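Local atomic coordinates of transcriptional regulator ComR (Streptococcus vestibularis F0396, PDB entry 6HU8), a protein that probably binds DNA through a helix-turn-helix domain and senses a signaling peptide through its TPR domain to regulate streptococcal competence. Residues D225-T228 / V229-K232. Numbering follows the deposited sequence.
Sequences DFLT and VIDK
The ring of F226 meets the side chain of I230 one turn further along the same helix. CG1 and CD1 of I230 come up obliquely to the CE1 side of the ring. CE1 of F226 lies 3.7 Å from CG1 of I230, and CD1 of I230 is equally near that ring atom. The ring is also stacked with Y256 of helix 246-261, and its side chain touches K217 and I218 of helix 200-219. The CG of F226 stands anti to the backbone N (chi1 -174°), which puts the ring beside the carbonyl carbon, where CE1 meets I230. L227 adds a looser contact from its CD2, 4.3 Å from CG1 of I230. The carboxylate of D231 is a second flat group at the turn. Its OD2 sits 3.1 Å from O of L227, and both atoms are acceptors, so no bond joins them. Beneath the side chains runs the backbone of the first turn of helix 226-240. D225 is at the N-cap position, though its side chain makes no capping bond. V229 N binds O of D225 at 3.0 Å, and I230 N binds O of F226. D231 N gives a 2.9 Å bond to O of L227. K232 N closes the series on O of T228. The NZ of K232 reaches away to O of L192 and O of Q194. The turn lies in the ComR TPR region, between helices 200-219 and 246-261. V229 meets I213 of the former, while I230 meets V249 of the latter. F226, V229 and I230 are buried; D225, T228 and D231 are exposed. L227 is exposed too, yet touches helix 246-261. O of L227 already takes the D231 N-H, so the close approach of the carboxylate is probably only partly unfavourable.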
loop_
_atom_site.group_PDB
_atom_site.type_symbol
_atom_site.label_atom_id
_atom_site.label_comp_id
_atom_site.label_asym_id
_atom_site.label_seq_id
_atom_site.Cartn_x
_atom_site.Cartn_y
_atom_site.Cartn_z
ATOM N N ASP A 225 -20.245 6.106 -6.235
ATOM C CA ASP A 225 -19.488 6.630 -5.094
ATOM C C ASP A 225 -18.248 7.462 -5.467
ATOM O O ASP A 225 -17.387 7.691 -4.600
ATOM C CB ASP A 225 -19.048 5.489 -4.159
ATOM C CG ASP A 225 -20.221 4.790 -3.501
ATOM O OD1 ASP A 225 -20.711 5.297 -2.465
ATOM O OD2 ASP A 225 -20.649 3.737 -4.023
ATOM N N PHE A 226 -18.144 7.919 -6.720
ATOM C CA PHE A 226 -16.938 8.643 -7.134
ATOM C C PHE A 226 -16.718 9.894 -6.279
ATOM O O PHE A 226 -15.596 10.162 -5.850
ATOM C CB PHE A 226 -16.979 9.039 -8.620
ATOM C CG PHE A 226 -15.692 9.668 -9.114
ATOM C CD1 PHE A 226 -15.480 11.041 -9.002
ATOM C CD2 PHE A 226 -14.694 8.890 -9.679
ATOM C CE1 PHE A 226 -14.295 11.617 -9.437
ATOM C CE2 PHE A 226 -13.503 9.459 -10.119
ATOM C CZ PHE A 226 -13.308 10.828 -9.997
ATOM N N LEU A 227 -17.783 10.650 -6.017
ATOM C CA LEU A 227 -17.641 11.876 -5.235
ATOM C C LEU A 227 -17.391 11.545 -3.769
ATOM O O LEU A 227 -16.864 12.362 -3.022
ATOM C CB LEU A 227 -18.874 12.767 -5.384
ATOM C CG LEU A 227 -19.133 13.307 -6.790
ATOM C CD1 LEU A 227 -20.412 14.146 -6.817
ATOM C CD2 LEU A 227 -17.939 14.125 -7.270
ATOM N N THR A 228 -17.758 10.339 -3.354
ATOM C CA THR A 228 -17.436 9.899 -2.000
ATOM C C THR A 228 -15.922 9.681 -1.886
ATOM O O THR A 228 -15.309 9.987 -0.852
ATOM C CB THR A 228 -18.208 8.629 -1.616
ATOM O OG1 THR A 228 -19.606 8.933 -1.595
ATOM C CG2 THR A 228 -17.808 8.158 -0.233
ATOM N N VAL A 229 -15.315 9.196 -2.966
ATOM C CA VAL A 229 -13.861 9.089 -3.005
ATOM C C VAL A 229 -13.217 10.473 -2.994
ATOM O O VAL A 229 -12.231 10.695 -2.286
ATOM C CB VAL A 229 -13.374 8.310 -4.234
ATOM C CG1 VAL A 229 -11.859 8.274 -4.268
ATOM C CG2 VAL A 229 -13.945 6.895 -4.231
ATOM N N ILE A 230 -13.762 11.411 -3.763
ATOM C CA ILE A 230 -13.234 12.784 -3.743
ATOM C C ILE A 230 -13.301 13.352 -2.334
ATOM O O ILE A 230 -12.358 13.987 -1.857
ATOM C CB ILE A 230 -14.008 13.721 -4.713
ATOM C CG1 ILE A 230 -13.872 13.223 -6.163
ATOM C CG2 ILE A 230 -13.543 15.185 -4.553
ATOM C CD1 ILE A 230 -12.431 13.233 -6.677
ATOM N N ASP A 231 -14.429 13.113 -1.671
ATOM C CA ASP A 231 -14.664 13.629 -0.326
ATOM C C ASP A 231 -13.638 13.094 0.682
ATOM O O ASP A 231 -13.156 13.820 1.570
ATOM C CB ASP A 231 -16.085 13.273 0.113
ATOM C CG ASP A 231 -17.131 14.198 -0.499
ATOM O OD1 ASP A 231 -16.784 15.343 -0.837
ATOM O OD2 ASP A 231 -18.297 13.784 -0.641
ATOM N N LYS A 232 -13.300 11.820 0.536
ATOM C CA LYS A 232 -12.350 11.204 1.451
ATOM C C LYS A 232 -10.966 11.789 1.207
ATOM O O LYS A 232 -10.238 12.109 2.155
ATOM C CB LYS A 232 -12.331 9.684 1.286
ATOM C CG LYS A 232 -11.600 8.955 2.432
ATOM C CD LYS A 232 -12.511 8.758 3.627
ATOM C CE LYS A 232 -11.842 7.926 4.732
ATOM N NZ LYS A 232 -12.820 6.987 5.342
#